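Local structure of glutathione S-transferase omega-like 2 (Saccharomyces cerevisiae, 5LKB) at residues 133-137 against 162-167; 252-257 against 276-280. The protein catalyses glutathione-dependent thiol transfer and the reduction of dehydroascorbate and dimethylarsinic acid, and reacts with glutathionyl-(hydro)quinones. One frame throughout, in Å; residues are numbered along the deposited sequence.

Overall arrangement
The two contacts belong to different domains and lie on opposite sides of the chain's centre, 41 Å apart between their centres and about 27 Å between their nearest atoms. Contact 1 is in the N-terminal, thioredoxin-like domain, where a loop before helix 141-148 meets the turn joining strands 160-163 and 168-171. Contact 2 lies in the helical C-terminal domain, between helix 232-264 and the loop ahead of helix 285-304. Contact 1 is the nearer to the glutathione site, though not part of it: the W162 side chain is about 11 Å from that of V158, a glutathione-binding residue. Contact 2 is remote from the annotated sites, and the second subunit of the homodimer touches neither.

Contact 1 (133-137 against 162-167); sequences EPHYG and WDLETQ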
# COMPACT_ATOMS: atom_id res chain seq x y z
N GLU A 133 -17.11 22.15 20.45
CA GLU A 133 -17.01 21.82 21.86
C GLU A 133 -18.16 22.58 22.53
O GLU A 133 -18.08 23.81 22.65
CB GLU A 133 -15.63 22.25 22.39
CG GLU A 133 -15.28 21.73 23.79
CD GLU A 133 -16.23 22.31 24.83
OE1 GLU A 133 -16.07 23.53 25.09
OE2 GLU A 133 -17.13 21.58 25.30
N PRO A 134 -19.26 21.92 22.89
CA PRO A 134 -20.51 22.64 23.19
C PRO A 134 -20.63 23.21 24.60
O PRO A 134 -21.56 23.99 24.81
CB PRO A 134 -21.59 21.57 22.97
CG PRO A 134 -20.89 20.28 23.40
CD PRO A 134 -19.43 20.45 23.03
N HIS A 135 -19.74 22.88 25.54
CA HIS A 135 -19.92 23.38 26.91
C HIS A 135 -19.23 24.73 27.14
O HIS A 135 -19.80 25.61 27.82
CB HIS A 135 -19.46 22.31 27.89
CG HIS A 135 -20.24 21.05 27.76
ND1 HIS A 135 -21.56 20.95 28.10
CD2 HIS A 135 -19.89 19.85 27.23
CE1 HIS A 135 -21.99 19.73 27.85
NE2 HIS A 135 -20.99 19.04 27.33
N TYR A 136 -18.05 24.93 26.56
CA TYR A 136 -17.24 26.12 26.76
C TYR A 136 -16.84 26.82 25.49
O TYR A 136 -16.13 27.84 25.57
CB TYR A 136 -15.96 25.75 27.55
CG TYR A 136 -16.25 24.71 28.60
CD1 TYR A 136 -16.88 25.04 29.79
CD2 TYR A 136 -15.94 23.38 28.39
CE1 TYR A 136 -17.18 24.08 30.73
CE2 TYR A 136 -16.22 22.41 29.32
CZ TYR A 136 -16.86 22.76 30.50
OH TYR A 136 -17.17 21.76 31.42
N GLY A 137 -17.15 26.27 24.31
CA GLY A 137 -16.64 26.80 23.05
C GLY A 137 -15.15 26.69 22.83
O GLY A 137 -14.58 27.50 22.10
N TRP A 162 -14.87 13.31 30.46
CA TRP A 162 -14.88 14.64 31.09
C TRP A 162 -16.02 14.74 32.09
O TRP A 162 -17.13 14.26 31.83
CB TRP A 162 -15.17 15.69 30.02
CG TRP A 162 -15.20 17.16 30.50
CD1 TRP A 162 -16.32 17.95 30.67
CD2 TRP A 162 -14.08 18.00 30.80
NE1 TRP A 162 -15.93 19.21 31.00
CE2 TRP A 162 -14.58 19.27 31.16
CE3 TRP A 162 -12.71 17.80 30.84
CZ2 TRP A 162 -13.74 20.35 31.48
CZ3 TRP A 162 -11.87 18.88 31.18
CH2 TRP A 162 -12.41 20.12 31.54
N ASP A 163 -15.74 15.40 33.24
CA ASP A 163 -16.75 15.67 34.26
C ASP A 163 -17.15 17.13 34.18
O ASP A 163 -16.32 18.01 34.44
CB ASP A 163 -16.21 15.37 35.66
CG ASP A 163 -17.22 15.75 36.73
OD1 ASP A 163 -18.41 15.67 36.40
OD2 ASP A 163 -16.78 16.06 37.86
N LEU A 164 -18.41 17.37 33.84
CA LEU A 164 -18.93 18.74 33.77
C LEU A 164 -19.04 19.41 35.14
O LEU A 164 -18.97 20.64 35.21
CB LEU A 164 -20.31 18.73 33.11
CG LEU A 164 -20.33 18.37 31.61
CD1 LEU A 164 -21.79 18.08 31.22
CD2 LEU A 164 -19.70 19.47 30.74
N GLU A 165 -19.11 18.65 36.21
CA GLU A 165 -19.27 19.28 37.53
C GLU A 165 -17.96 19.84 38.05
O GLU A 165 -17.89 20.99 38.53
CB GLU A 165 -19.86 18.26 38.48
CG GLU A 165 -21.37 18.07 38.28
CD GLU A 165 -22.06 17.33 39.42
OE1 GLU A 165 -21.43 17.12 40.52
OE2 GLU A 165 -23.22 16.93 39.21
N THR A 166 -16.90 19.05 38.03
CA THR A 166 -15.62 19.51 38.53
C THR A 166 -14.75 20.11 37.41
O THR A 166 -13.70 20.70 37.69
CB THR A 166 -14.90 18.35 39.24
OG1 THR A 166 -14.62 17.31 38.29
CG2 THR A 166 -15.72 17.74 40.39
N GLN A 167 -15.18 19.96 36.13
CA GLN A 167 -14.42 20.45 34.96
C GLN A 167 -13.03 19.85 34.94
O GLN A 167 -12.04 20.56 34.91
CB GLN A 167 -14.41 21.97 34.87
CG GLN A 167 -15.81 22.51 34.85
CD GLN A 167 -15.91 23.92 34.33
OE1 GLN A 167 -14.96 24.46 33.74
NE2 GLN A 167 -17.08 24.54 34.52
O HOH W 1 -18.85 22.46 33.12
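W162 and Y136 meet through a hydrogen bond: indole NE1 donates to the phenol oxygen OH over 2.9 Å, at an N-H...O angle of 160° and nearly in the indole plane. Tryptophan suits the place because it carries an N-H on the rim of an apolar ring; the two aromatic rings otherwise touch rim to rim, Y136 CE2 lying 3.9 Å from W162 CZ2. A water bonded to Y136 OH also donates to the backbone O of L164, 2.8 Å away. E133 fixes the base of the tyrosine: its OE1 accepts from Y136 N at 2.8 Å with the syn lone pair, while OE2 takes H135 N and is hydrogen-bonded to Y41.

Strand 160-163 forms a β-hairpin with strand 168-171 at the edge of the thioredoxin-like sheet. D163 shapes its turn, OD1 accepting E165 N in an Asx turn and OD2 accepting T166 N; R37 forms a salt bridge to OD1.

The van der Waals contacts come from the same turn. L164 sets its CD2 methyl over the H135 ring, 3.4 Å from the centroid and 8° off the normal, a CH-pi contact, while P134 CG lies over the other face. With CG anti to the carbonyl carbon (chi1 -56°) and an extended chain beyond, Q167 comes obliquely to the CE1 side of the Y136 ring, its CD 3.8 Å from Y136 CE1.

Contact 2 (252-257 against 276-280); sequences ILSDKY and FFTVG
L253 and T278 bring their CA atoms to 6.4 Å, and Y257 and F276 theirs to 6.8 Å, so that the irregular loop 276-280 passes a turn of helix 252-257 in the opposite sense. The backbones exchange no hydrogen bonds; the carbonyls of F277, T278 and G280 instead line the path of one lysine.

K256 is the polar link. Its aliphatic part runs along the loop, CE coming 3.3 Å from T278 O, and bends at chi2 and chi4 bring NZ to F277 O, which accepts a hydrogen bond of 2.9 Å. The ammonium stands 36° out of the carbonyl plane, at a C=O...NZ angle of 142°. G280 O is nearer still, 2.6 Å from NZ, but too poorly aligned to count as a bond. Lysine suits the place by its length and by a charge that can favour several carbonyls together. A methionine here would probably leave F277 O without this donor and the cluster of carbonyl oxygens without a compensating charge.

F276 makes the main apolar contact. With CG anti to the backbone N (chi1 -175°), its ring reaches back to the helix and turns an edge to L253 O, CE1 lying 3.3 Å from that oxygen, which is already bonded to Y257 N. L253 CB touches CZ at 4.0 Å, and Y257 CB lies at a like distance from CE1. The leucine's CD2 branch reaches on to T278.

The surrounding helices complete this piece of the all-helical GST C-terminal domain. F318, L321 and W322 of helix 317-329 pack around L253 and F276, and F211 of helix 205-220 touches I252 and T278. T278 OG1 is hydrogen-bonded to D287, tying the loop to the first turn of helix 285-304.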
# COMPACT_ATOMS: atom_id res chain seq x y z
N ILE A 252 -6.55 -18.73 16.08
CA ILE A 252 -7.59 -18.80 17.09
C ILE A 252 -8.95 -18.84 16.43
O ILE A 252 -9.81 -19.67 16.77
CB ILE A 252 -7.48 -17.60 18.05
CG1 ILE A 252 -6.31 -17.79 19.02
CG2 ILE A 252 -8.80 -17.40 18.86
CD1 ILE A 252 -6.00 -16.55 19.82
N LEU A 253 -9.19 -17.91 15.50
CA LEU A 253 -10.47 -17.84 14.83
C LEU A 253 -10.73 -19.03 13.90
O LEU A 253 -11.86 -19.48 13.78
CB LEU A 253 -10.60 -16.52 14.07
CG LEU A 253 -10.65 -15.29 14.93
CD1 LEU A 253 -10.68 -14.04 14.12
CD2 LEU A 253 -11.89 -15.33 15.85
N SER A 254 -9.68 -19.54 13.21
CA SER A 254 -9.85 -20.72 12.37
C SER A 254 -10.25 -21.94 13.21
O SER A 254 -11.17 -22.67 12.85
CB SER A 254 -8.54 -20.98 11.62
OG SER A 254 -8.56 -22.18 10.81
N ASP A 255 -9.56 -22.15 14.33
CA ASP A 255 -9.93 -23.25 15.22
C ASP A 255 -11.36 -23.08 15.72
O ASP A 255 -12.14 -24.05 15.73
CB ASP A 255 -8.93 -23.30 16.38
CG ASP A 255 -7.58 -23.87 15.99
OD1 ASP A 255 -7.48 -24.46 14.87
OD2 ASP A 255 -6.63 -23.74 16.80
N LYS A 256 -11.75 -21.87 16.10
CA LYS A 256 -13.11 -21.63 16.56
C LYS A 256 -14.14 -21.88 15.47
O LYS A 256 -15.20 -22.49 15.71
CB LYS A 256 -13.24 -20.23 17.15
CG LYS A 256 -13.03 -20.18 18.65
CD LYS A 256 -12.27 -18.95 19.01
CE LYS A 256 -12.26 -18.66 20.48
NZ LYS A 256 -13.58 -18.10 20.87
N TYR A 257 -13.88 -21.43 14.25
CA TYR A 257 -14.77 -21.72 13.14
C TYR A 257 -14.91 -23.23 12.92
O TYR A 257 -16.01 -23.73 12.62
CB TYR A 257 -14.26 -21.05 11.85
CG TYR A 257 -15.25 -21.20 10.73
CD1 TYR A 257 -16.30 -20.30 10.56
CD2 TYR A 257 -15.14 -22.25 9.82
CE1 TYR A 257 -17.21 -20.46 9.54
CE2 TYR A 257 -16.04 -22.40 8.81
CZ TYR A 257 -17.09 -21.50 8.69
OH TYR A 257 -17.99 -21.64 7.66
N PHE A 276 -19.15 -16.52 16.85
CA PHE A 276 -17.81 -16.45 16.22
C PHE A 276 -17.07 -15.21 16.73
O PHE A 276 -17.13 -14.15 16.13
CB PHE A 276 -17.96 -16.47 14.70
CG PHE A 276 -16.65 -16.52 13.97
CD1 PHE A 276 -15.68 -17.47 14.27
CD2 PHE A 276 -16.41 -15.64 12.93
CE1 PHE A 276 -14.45 -17.50 13.58
CE2 PHE A 276 -15.22 -15.69 12.22
CZ PHE A 276 -14.24 -16.62 12.52
N PHE A 277 -16.37 -15.35 17.87
CA PHE A 277 -15.70 -14.26 18.57
C PHE A 277 -14.32 -14.70 19.06
O PHE A 277 -13.99 -15.89 19.08
CB PHE A 277 -16.54 -13.75 19.77
CG PHE A 277 -17.92 -13.33 19.39
CD1 PHE A 277 -18.13 -12.09 18.82
CD2 PHE A 277 -19.01 -14.17 19.58
CE1 PHE A 277 -19.38 -11.68 18.45
CE2 PHE A 277 -20.26 -13.76 19.21
CZ PHE A 277 -20.45 -12.49 18.63
N THR A 278 -13.49 -13.72 19.38
CA THR A 278 -12.09 -14.00 19.72
C THR A 278 -11.96 -14.78 21.02
O THR A 278 -11.11 -15.68 21.13
CB THR A 278 -11.24 -12.73 19.80
OG1 THR A 278 -11.85 -11.74 20.66
CG2 THR A 278 -11.01 -12.14 18.37
N VAL A 279 -12.76 -14.43 22.03
CA VAL A 279 -12.67 -15.03 23.37
C VAL A 279 -14.04 -15.58 23.73
O VAL A 279 -15.05 -14.87 23.69
CB VAL A 279 -12.17 -14.01 24.41
CG1 VAL A 279 -12.16 -14.62 25.80
CG2 VAL A 279 -10.82 -13.58 24.04
N GLY A 280 -14.08 -16.88 24.03
CA GLY A 280 -15.31 -17.56 24.30
C GLY A 280 -16.25 -17.57 23.12
O GLY A 280 -15.84 -17.54 21.95